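Local coordinates for protein NADH kinase POS5 (Saccharomyces cerevisiae, PDB 3AFO) that phosphorylates NADH and, with lower preference, NAD(+) at the expense of ATP, making it a key mitochondrial source of the cellular reductant NADPH, at residues T225-D230 and L269-L274; L181-K186 and N200-H205; E68-V73 and E167-R172. All coordinates share one frame; numbering follows the deposited sequence. Where two conformers were deposited one is given.

Interaction 1 (T225-D230 and L269-L274); sequences TRTTAD and LSFRPL. With NAI (1,4-dihydronicotinamide adenine dinucleotide), chain F.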
# COMPACT_ATOMS: atom_id res chain seq x y z
N THR A 225 -20.58 -0.73 2.18
CA THR A 225 -20.02 0.57 1.90
C THR A 225 -20.43 1.04 0.51
O THR A 225 -20.78 0.22 -0.35
CB THR A 225 -18.45 0.52 1.99
OG1 THR A 225 -17.93 1.84 2.13
CG2 THR A 225 -17.83 -0.18 0.77
N ARG A 226 -20.39 2.35 0.32
CA ARG A 226 -20.40 2.96 -1.01
C ARG A 226 -18.97 3.30 -1.41
O ARG A 226 -18.25 3.95 -0.65
CB ARG A 226 -21.21 4.25 -1.01
CG ARG A 226 -21.04 5.12 -2.26
CD ARG A 226 -22.28 5.07 -3.14
NE ARG A 226 -22.50 6.38 -3.71
CZ ARG A 226 -23.62 6.78 -4.30
NH1 ARG A 226 -24.68 5.98 -4.42
NH2 ARG A 226 -23.66 8.01 -4.75
N THR A 227 -18.56 2.87 -2.59
CA THR A 227 -17.26 3.29 -3.08
C THR A 227 -17.40 4.13 -4.36
O THR A 227 -18.20 3.79 -5.25
CB THR A 227 -16.28 2.10 -3.28
OG1 THR A 227 -15.03 2.58 -3.78
CG2 THR A 227 -16.86 1.04 -4.23
N THR A 228 -16.61 5.19 -4.43
CA THR A 228 -16.49 6.06 -5.60
C THR A 228 -15.07 5.86 -6.13
O THR A 228 -14.09 6.20 -5.46
CB THR A 228 -16.74 7.52 -5.21
OG1 THR A 228 -18.09 7.66 -4.76
CG2 THR A 228 -16.50 8.47 -6.38
N ALA A 229 -14.95 5.28 -7.33
CA ALA A 229 -13.66 4.73 -7.77
C ALA A 229 -13.62 4.52 -9.26
O ALA A 229 -14.63 4.71 -9.94
CB ALA A 229 -13.42 3.38 -7.06
N ASP A 230 -12.47 4.09 -9.78
CA ASP A 230 -12.42 3.48 -11.11
C ASP A 230 -13.35 2.27 -11.18
O ASP A 230 -13.99 2.02 -12.22
CB ASP A 230 -10.99 3.07 -11.49
CG ASP A 230 -10.15 4.23 -11.95
OD1 ASP A 230 -10.68 5.36 -12.06
OD2 ASP A 230 -8.95 4.01 -12.21
N LEU A 269 -8.90 6.83 1.49
CA LEU A 269 -7.61 6.44 2.06
C LEU A 269 -7.72 5.12 2.81
O LEU A 269 -6.71 4.55 3.23
CB LEU A 269 -7.10 7.54 2.99
CG LEU A 269 -6.62 8.84 2.31
CD1 LEU A 269 -6.25 9.87 3.38
CD2 LEU A 269 -5.43 8.58 1.37
N SER A 270 -8.93 4.60 2.96
CA SER A 270 -9.15 3.48 3.89
C SER A 270 -9.85 2.24 3.34
O SER A 270 -10.33 1.41 4.12
CB SER A 270 -9.89 3.98 5.13
OG SER A 270 -11.06 4.71 4.76
N PHE A 271 -9.94 2.11 2.02
CA PHE A 271 -10.52 0.90 1.42
C PHE A 271 -9.42 -0.15 1.30
O PHE A 271 -8.88 -0.39 0.21
CB PHE A 271 -11.19 1.17 0.06
CG PHE A 271 -12.14 0.07 -0.40
CD1 PHE A 271 -13.27 0.39 -1.17
CD2 PHE A 271 -11.92 -1.27 -0.09
CE1 PHE A 271 -14.15 -0.62 -1.61
CE2 PHE A 271 -12.79 -2.29 -0.52
CZ PHE A 271 -13.91 -1.96 -1.28
N ARG A 272 -9.08 -0.76 2.44
CA ARG A 272 -8.10 -1.84 2.47
C ARG A 272 -8.76 -3.06 1.82
O ARG A 272 -9.92 -3.33 2.09
CB ARG A 272 -7.74 -2.16 3.94
CG ARG A 272 -6.55 -3.13 4.14
CD ARG A 272 -5.21 -2.53 3.67
NE ARG A 272 -4.78 -1.37 4.46
CZ ARG A 272 -4.06 -1.45 5.59
NH1 ARG A 272 -3.70 -2.63 6.08
NH2 ARG A 272 -3.69 -0.34 6.24
N PRO A 273 -8.01 -3.81 0.98
CA PRO A 273 -8.62 -4.99 0.34
C PRO A 273 -9.20 -5.97 1.37
O PRO A 273 -8.65 -6.12 2.46
CB PRO A 273 -7.45 -5.63 -0.41
CG PRO A 273 -6.50 -4.49 -0.67
CD PRO A 273 -6.60 -3.64 0.59
N LEU A 274 -10.33 -6.60 1.02
CA LEU A 274 -11.02 -7.53 1.93
C LEU A 274 -10.91 -8.96 1.45
O LEU A 274 -10.91 -9.21 0.23
CB LEU A 274 -12.51 -7.17 2.04
CG LEU A 274 -12.95 -5.81 2.58
CD1 LEU A 274 -14.49 -5.74 2.60
CD2 LEU A 274 -12.35 -5.48 3.98
PA NAI F . -14.65 14.76 -11.21
O1A NAI F . -15.88 15.35 -10.61
O2A NAI F . -14.92 13.55 -12.23
O5B NAI F . -13.76 13.98 -10.21
C5B NAI F . -12.99 14.65 -9.35
C4B NAI F . -13.11 14.03 -8.00
O4B NAI F . -11.78 14.25 -7.55
C3B NAI F . -14.03 14.98 -7.24
O3B NAI F . -14.40 14.35 -6.01
C2B NAI F . -13.08 16.15 -7.01
O2B NAI F . -13.47 16.96 -5.89
C1B NAI F . -11.79 15.40 -6.67
N9A NAI F . -10.57 16.18 -6.96
C8A NAI F . -10.28 16.83 -8.10
N7A NAI F . -9.10 17.43 -7.97
C5A NAI F . -8.63 17.16 -6.75
C6A NAI F . -7.47 17.48 -6.06
N6A NAI F . -6.51 18.23 -6.62
N1A NAI F . -7.33 17.02 -4.81
C2A NAI F . -8.25 16.27 -4.23
N3A NAI F . -9.37 15.93 -4.85
C4A NAI F . -9.58 16.36 -6.11
O3 NAI F . -13.76 15.82 -12.13
PN NAI F . -13.11 17.20 -11.64
O1N NAI F . -13.74 17.65 -10.38
O2N NAI F . -13.10 18.06 -12.84
O5D NAI F . -11.57 16.76 -11.31
C5D NAI F . -10.76 16.14 -12.32
C4D NAI F . -9.85 15.08 -11.68
O4D NAI F . -10.61 13.88 -11.50
C3D NAI F . -8.71 14.61 -12.58
O3D NAI F . -7.65 15.56 -12.56
C2D NAI F . -8.29 13.31 -11.86
O2D NAI F . -7.23 13.56 -10.92
C1D NAI F . -9.59 12.91 -11.10
N1N NAI F . -9.88 11.50 -11.46
C2N NAI F . -9.78 10.54 -10.44
C3N NAI F . -10.02 9.20 -10.70
C7N NAI F . -9.90 8.21 -9.53
O7N NAI F . -10.09 6.99 -9.66
N7N NAI F . -9.55 8.78 -8.39
C4N NAI F . -10.35 8.79 -12.00
C5N NAI F . -10.44 9.75 -13.03
C6N NAI F . -10.21 11.10 -12.77

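Interaction 2 (L181-K186 and N200-H205); sequences LECHLK and NDIFLH. With NAI (1,4-dihydronicotinamide adenine dinucleotide), chain C.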
# COMPACT_ATOMS: atom_id res chain seq x y z
N LEU A 181 -16.42 -18.55 -9.52
CA LEU A 181 -17.46 -17.62 -9.09
C LEU A 181 -18.60 -17.58 -10.11
O LEU A 181 -18.42 -17.89 -11.30
CB LEU A 181 -16.89 -16.21 -8.92
CG LEU A 181 -15.87 -15.92 -7.81
CD1 LEU A 181 -15.44 -14.46 -7.86
CD2 LEU A 181 -16.41 -16.26 -6.44
N GLU A 182 -19.78 -17.19 -9.63
CA GLU A 182 -20.93 -16.94 -10.48
C GLU A 182 -21.30 -15.48 -10.37
O GLU A 182 -21.42 -14.95 -9.27
CB GLU A 182 -22.12 -17.79 -10.05
CG GLU A 182 -22.01 -19.25 -10.39
CD GLU A 182 -23.31 -20.00 -10.10
OE1 GLU A 182 -24.34 -19.35 -9.81
OE2 GLU A 182 -23.29 -21.23 -10.16
N CYS A 183 -21.45 -14.83 -11.52
CA CYS A 183 -21.97 -13.47 -11.57
C CYS A 183 -23.41 -13.52 -12.10
O CYS A 183 -23.65 -14.04 -13.19
CB CYS A 183 -21.10 -12.60 -12.48
SG CYS A 183 -21.71 -10.92 -12.72
N HIS A 184 -24.35 -12.99 -11.32
CA HIS A 184 -25.74 -12.87 -11.74
C HIS A 184 -26.04 -11.40 -12.01
O HIS A 184 -26.05 -10.59 -11.08
CB HIS A 184 -26.67 -13.39 -10.64
CG HIS A 184 -26.57 -14.87 -10.41
ND1 HIS A 184 -25.39 -15.49 -10.06
CD2 HIS A 184 -27.50 -15.84 -10.47
CE1 HIS A 184 -25.60 -16.79 -9.92
NE2 HIS A 184 -26.88 -17.03 -10.16
N LEU A 185 -26.24 -11.04 -13.27
CA LEU A 185 -26.59 -9.66 -13.62
C LEU A 185 -28.10 -9.48 -13.67
O LEU A 185 -28.79 -10.17 -14.42
CB LEU A 185 -25.94 -9.24 -14.94
CG LEU A 185 -26.37 -7.89 -15.54
CD1 LEU A 185 -25.93 -6.71 -14.68
CD2 LEU A 185 -25.84 -7.72 -16.95
N LYS A 186 -28.60 -8.55 -12.86
CA LYS A 186 -30.01 -8.19 -12.83
C LYS A 186 -30.16 -6.75 -13.29
O LYS A 186 -29.85 -5.82 -12.53
CB LYS A 186 -30.57 -8.33 -11.41
CG LYS A 186 -32.04 -7.95 -11.26
CD LYS A 186 -32.37 -7.69 -9.79
CE LYS A 186 -33.82 -7.31 -9.57
NZ LYS A 186 -33.95 -6.32 -8.46
N ASN A 200 -11.07 -16.29 -12.86
CA ASN A 200 -10.21 -15.22 -12.33
C ASN A 200 -11.01 -14.24 -11.50
O ASN A 200 -10.82 -14.11 -10.28
CB ASN A 200 -9.59 -14.44 -13.49
CG ASN A 200 -8.12 -14.71 -13.69
OD1 ASN A 200 -7.48 -14.01 -14.49
ND2 ASN A 200 -7.56 -15.69 -13.00
N ASP A 201 -11.89 -13.51 -12.18
CA ASP A 201 -12.54 -12.39 -11.56
C ASP A 201 -13.77 -11.87 -12.25
O ASP A 201 -14.05 -12.18 -13.42
CB ASP A 201 -11.53 -11.23 -11.38
CG ASP A 201 -10.69 -10.97 -12.62
OD1 ASP A 201 -11.19 -11.13 -13.77
OD2 ASP A 201 -9.52 -10.58 -12.44
N ILE A 202 -14.51 -11.06 -11.50
CA ILE A 202 -15.61 -10.27 -11.99
C ILE A 202 -15.29 -8.84 -11.60
O ILE A 202 -15.00 -8.57 -10.42
CB ILE A 202 -16.93 -10.72 -11.34
CG1 ILE A 202 -17.23 -12.17 -11.75
CG2 ILE A 202 -18.10 -9.76 -11.73
CD1 ILE A 202 -17.83 -13.04 -10.65
N PHE A 203 -15.32 -7.93 -12.56
CA PHE A 203 -15.04 -6.52 -12.22
C PHE A 203 -15.89 -5.49 -12.91
O PHE A 203 -16.41 -5.71 -14.00
CB PHE A 203 -13.53 -6.17 -12.28
CG PHE A 203 -12.90 -6.33 -13.64
CD1 PHE A 203 -12.87 -5.28 -14.54
CD2 PHE A 203 -12.27 -7.51 -13.99
CE1 PHE A 203 -12.25 -5.42 -15.79
CE2 PHE A 203 -11.64 -7.66 -15.24
CZ PHE A 203 -11.64 -6.62 -16.13
N LEU A 204 -16.05 -4.37 -12.21
CA LEU A 204 -16.77 -3.21 -12.68
C LEU A 204 -15.75 -2.10 -12.84
O LEU A 204 -14.84 -1.96 -12.01
CB LEU A 204 -17.84 -2.81 -11.66
CG LEU A 204 -18.98 -3.82 -11.48
CD1 LEU A 204 -19.79 -3.50 -10.23
CD2 LEU A 204 -19.88 -3.83 -12.73
N HIS A 205 -15.86 -1.32 -13.92
CA HIS A 205 -14.88 -0.28 -14.20
C HIS A 205 -15.53 0.86 -14.98
O HIS A 205 -16.40 0.61 -15.81
CB HIS A 205 -13.70 -0.85 -14.98
CG HIS A 205 -12.46 -0.02 -14.87
ND1 HIS A 205 -12.29 1.15 -15.56
CD2 HIS A 205 -11.33 -0.19 -14.13
CE1 HIS A 205 -11.12 1.68 -15.26
NE2 HIS A 205 -10.51 0.88 -14.40
PA NAI C . -4.85 -9.81 -20.87
O1A NAI C . -3.76 -10.40 -21.71
O2A NAI C . -5.33 -8.32 -21.31
O5B NAI C . -4.42 -9.62 -19.38
C5B NAI C . -3.78 -10.66 -18.81
C4B NAI C . -2.51 -10.17 -18.20
O4B NAI C . -2.73 -10.62 -16.83
C3B NAI C . -1.53 -11.13 -18.85
O3B NAI C . -0.19 -10.68 -18.61
C2B NAI C . -1.82 -12.42 -18.08
O2B NAI C . -0.70 -13.29 -18.06
C1B NAI C . -2.06 -11.89 -16.67
N9A NAI C . -2.95 -12.79 -15.89
C8A NAI C . -4.19 -13.17 -16.20
N7A NAI C . -4.65 -14.00 -15.24
C5A NAI C . -3.70 -14.13 -14.31
C6A NAI C . -3.59 -14.82 -13.11
N6A NAI C . -4.58 -15.59 -12.62
N1A NAI C . -2.43 -14.72 -12.42
C2A NAI C . -1.42 -13.98 -12.85
N3A NAI C . -1.50 -13.30 -13.99
C4A NAI C . -2.62 -13.36 -14.74
O3 NAI C . -6.26 -10.70 -20.89
PN NAI C . -6.31 -12.27 -20.55
O1N NAI C . -4.94 -12.86 -20.68
O2N NAI C . -7.49 -12.76 -21.29
O5D NAI C . -6.65 -12.35 -18.96
C5D NAI C . -7.80 -11.71 -18.43
C4D NAI C . -7.45 -11.08 -17.09
O4D NAI C . -6.78 -9.83 -17.37
C3D NAI C . -8.67 -10.63 -16.31
O3D NAI C . -9.25 -11.72 -15.58
C2D NAI C . -8.04 -9.58 -15.35
O2D NAI C . -7.75 -10.20 -14.09
C1D NAI C . -6.71 -9.22 -16.08
N1N NAI C . -6.66 -7.75 -16.21
C2N NAI C . -5.66 -7.09 -15.53
C3N NAI C . -5.55 -5.71 -15.58
C7N NAI C . -4.39 -5.03 -14.80
O7N NAI C . -4.21 -3.82 -14.83
N7N NAI C . -3.62 -5.85 -14.13
C4N NAI C . -6.48 -4.98 -16.34
C5N NAI C . -7.51 -5.64 -17.04
C6N NAI C . -7.62 -7.03 -16.98

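Interaction 3 (E68-V73 and E167-R172); sequences ESYPEV and EVISSR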
# COMPACT_ATOMS: atom_id res chain seq x y z
N GLU A 68 -0.70 -40.09 -34.43
CA GLU A 68 0.35 -41.10 -34.58
C GLU A 68 0.35 -42.10 -33.42
O GLU A 68 0.47 -43.30 -33.64
CB GLU A 68 1.72 -40.45 -34.71
CG GLU A 68 2.02 -39.88 -36.11
CD GLU A 68 3.33 -39.09 -36.17
OE1 GLU A 68 4.09 -39.08 -35.18
OE2 GLU A 68 3.59 -38.46 -37.22
N SER A 69 0.20 -41.62 -32.18
CA SER A 69 0.51 -42.45 -31.01
C SER A 69 -0.69 -43.00 -30.24
O SER A 69 -0.54 -43.98 -29.51
CB SER A 69 1.41 -41.69 -30.03
OG SER A 69 2.74 -41.66 -30.50
N TYR A 70 -1.84 -42.36 -30.38
CA TYR A 70 -3.06 -42.76 -29.68
C TYR A 70 -4.24 -42.90 -30.64
O TYR A 70 -5.05 -41.99 -30.76
CB TYR A 70 -3.40 -41.73 -28.58
CG TYR A 70 -2.27 -41.52 -27.61
CD1 TYR A 70 -2.12 -42.34 -26.49
CD2 TYR A 70 -1.33 -40.51 -27.81
CE1 TYR A 70 -1.08 -42.17 -25.61
CE2 TYR A 70 -0.27 -40.32 -26.93
CZ TYR A 70 -0.16 -41.15 -25.83
OH TYR A 70 0.88 -40.97 -24.96
N PRO A 71 -4.35 -44.06 -31.33
CA PRO A 71 -5.47 -44.27 -32.27
C PRO A 71 -6.86 -44.06 -31.66
O PRO A 71 -7.75 -43.58 -32.35
CB PRO A 71 -5.31 -45.74 -32.71
CG PRO A 71 -4.11 -46.28 -32.03
CD PRO A 71 -3.35 -45.14 -31.41
N GLU A 72 -7.03 -44.39 -30.39
CA GLU A 72 -8.33 -44.23 -29.71
C GLU A 72 -8.76 -42.76 -29.51
O GLU A 72 -9.93 -42.48 -29.24
CB GLU A 72 -8.33 -44.99 -28.37
CG GLU A 72 -7.60 -44.28 -27.21
CD GLU A 72 -6.09 -44.56 -27.15
OE1 GLU A 72 -5.47 -44.86 -28.20
OE2 GLU A 72 -5.53 -44.47 -26.04
N VAL A 73 -7.81 -41.83 -29.67
CA VAL A 73 -8.06 -40.41 -29.39
C VAL A 73 -8.78 -39.68 -30.52
O VAL A 73 -8.44 -39.83 -31.69
CB VAL A 73 -6.75 -39.67 -28.97
CG1 VAL A 73 -6.87 -38.15 -29.15
CG2 VAL A 73 -6.39 -40.02 -27.54
N GLU A 167 1.48 -39.14 -19.22
CA GLU A 167 1.14 -39.24 -17.79
C GLU A 167 -0.35 -39.04 -17.55
O GLU A 167 -0.96 -39.74 -16.73
CB GLU A 167 1.95 -38.24 -16.95
CG GLU A 167 3.46 -38.50 -16.91
CD GLU A 167 3.82 -39.95 -16.56
OE1 GLU A 167 3.42 -40.43 -15.48
OE2 GLU A 167 4.50 -40.60 -17.38
N VAL A 168 -0.92 -38.09 -18.29
CA VAL A 168 -2.33 -37.75 -18.15
C VAL A 168 -3.20 -38.93 -18.58
O VAL A 168 -4.02 -39.39 -17.79
CB VAL A 168 -2.69 -36.46 -18.93
CG1 VAL A 168 -4.21 -36.25 -18.97
CG2 VAL A 168 -1.99 -35.22 -18.30
N ILE A 169 -3.01 -39.42 -19.80
CA ILE A 169 -3.84 -40.50 -20.35
C ILE A 169 -3.70 -41.83 -19.58
O ILE A 169 -4.65 -42.60 -19.49
CB ILE A 169 -3.62 -40.66 -21.91
CG1 ILE A 169 -4.66 -41.61 -22.53
CG2 ILE A 169 -2.17 -41.05 -22.24
CD1 ILE A 169 -4.86 -41.38 -24.04
N SER A 170 -2.53 -42.06 -19.01
CA SER A 170 -2.27 -43.28 -18.24
C SER A 170 -2.76 -43.19 -16.79
O SER A 170 -2.41 -44.04 -15.97
CB SER A 170 -0.78 -43.59 -18.22
OG SER A 170 -0.21 -43.53 -19.51
N SER A 171 -3.56 -42.18 -16.48
CA SER A 171 -4.07 -41.95 -15.12
C SER A 171 -2.98 -41.76 -14.06
O SER A 171 -3.17 -42.15 -12.90
CB SER A 171 -5.06 -43.05 -14.70
OG SER A 171 -6.21 -43.07 -15.53
N ARG A 172 -1.85 -41.17 -14.43
CA ARG A 172 -0.78 -40.89 -13.46
C ARG A 172 -0.57 -39.39 -13.12
O ARG A 172 0.34 -39.04 -12.38
CB ARG A 172 0.55 -41.49 -13.92
CG ARG A 172 0.53 -43.02 -14.10
CD ARG A 172 1.93 -43.56 -14.30
NE ARG A 172 2.50 -43.12 -15.57
CZ ARG A 172 2.43 -43.82 -16.70
NH1 ARG A 172 1.80 -45.00 -16.72
NH2 ARG A 172 2.97 -43.35 -17.82

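Interaction 1 (T225-D230 and L269-L274)
The Phe271 ring makes van der Waals contact with Thr227 and Thr225, which lie two residues apart on strand 222-228. Thr227 CB sits in the plane of the ring at its edge, 3.8 Å from Phe271 CE1. Its hydroxyl lies near that plane too, with Thr227 OG1 3.8 Å from Phe271 CD1, and the two side chains cross at about a right angle. Phe271 CG is anti to the backbone N (chi1 -163°), which carries the ring out of the loop toward the strand. Thr225 adds a looser touch, CG2 standing 4.4 Å from Phe271 CE1 and oblique to the ring. No hydrogen bond joins the two segments, and they bury just 97 Å² together.

Phe271 is the centre of an inverse gamma turn in the loop between strands 258-266 and 274-277 of the C-terminal domain, where Leu274 continues a sheet into the second subunit. Phe374 of that subunit meets the Phe271 ring edge-to-face, so this small contact lies at a subunit interface.

Polar contacts lead outward. Thr225 OG1 is hydrogen-bonded to Asn375 of the second subunit. At the corner where the chain turns, Asp230 forms a salt bridge with Arg206, and its OD1 lies 3.0 Å from O7N of an NADH that is hydrogen-bonded to Asp124 and Asp201 of the third subunit.

Interaction 2 (L181-K186 and N200-H205)
Ile202 CG1 is anti to its carbonyl carbon (chi1 -64°) and CG2 anti to the backbone N, a pairing that turns the CG1 branch toward Leu181 and Cys183 and the CG2 methyl toward Cys183. The terminal methyl does most of the touching: Ile202 CD1 is 3.7 Å from Leu181 CB and also lies 3.8 Å from Cys183 CB, which places it between the two residues. On Cys183 the sulfur stands anti to the backbone N (chi1 176°), which puts SG 3.9 Å from Ile202 CG2. Leu181 CD1 closes on the same terminal methyl, the two side chains meeting obliquely.

The backbones form no hydrogen bond with each other. The axes of strands 181-186 and 201-205 approach to 8.0 Å at an angle of 34°, a spacing too wide for neighbours in one sheet and suited to two layers meeting through side chains. Strands 174-186 and 201-205 belong to two different antiparallel sheets, so Ile202 fills part of the interior of the beta sandwich in this alpha/beta plus beta-sandwich enzyme. Leu301 and Val319 pack on it as well, one from each sheet.

Asp201, one residue earlier on the strand, leaves the backbone on the side away from 181-186 and serves the NADH. Its OD2 is modelled 2.4 Å from ribose O2D, a hydrogen bond too short to trust in its exact length, while OD1 lies 2.7 Å from O3D, a bond that is not settled because the hydroxyl could donate to another acceptor instead. The backbone N of Asp201 is held by Asp304, a second-shell link to this ribose clasp. Phe203 adds an apolar neighbour, its CE2 4.1 Å from C2D of the same ribose.

Interaction 3 (E68-V73 and E167-R172)
Ile169 packs both branches against one side of Tyr70, at CD1 and CE1. Its CG2 comes 3.7 Å from Tyr70 CE1, oblique to the ring, while CD1 lies 3.8 Å from Tyr70 CD1, and the two side chains run antiparallel as they pass. With CG1 anti to the backbone N (chi1 -170°), the longer branch extends past the ring, where CD1 also meets Val73 CG2 at 4.1 Å. Glu72 and Ile169 point at each other, and the bend at chi2 leaves Glu72 OE2 3.7 Å from Ile169 CD1.

Both segments are helix ends. Helix 53-69 finishes at Ser69, and Tyr70 to Val73 form a type I beta turn closed by Val73 N to Tyr70 O. Helix 161-169 stops in a Schellman motif, with Ser171 at positive phi as its C-prime residue. Beside that stop, Arg172 grips Glu167 side-on. Arg172 NH2 to Glu167 OE2 is straighter (169°) but, at 3.2 Å, longer than NE to OE1 (2.8 Å), and both oxygens are met from above the carboxylate plane. Phe165, a turn back in helix 161-169, meets the Tyr70 ring edge-to-face.

With 132 Å² buried and no hydrogen bond across it, the contact rests on van der Waals packing around Ile169; the salt bridge stays within one segment and probably steadies the helix end.

In the fold
From the N terminus, interaction 3 comes first: it brings the end of helix 53-69 against the end of helix 161-169, closing a long loop of 93 residues within the N-terminal domain. The chain then enters strand 174-186 and interaction 2 closes a short excursion of 13 residues, joining the two sheets of the sandwich. Interaction 1 follows, closing 38 residues of the C-terminal domain. The three are in series, neither nested nor crossed. Interactions 1 and 2 lie with centres about 17 Å apart and touch through Asp230 CB and His205 NE2 (3.7 Å), whereas interaction 3 lies across the chain's centre, about 50 Å from interaction 1 between centres.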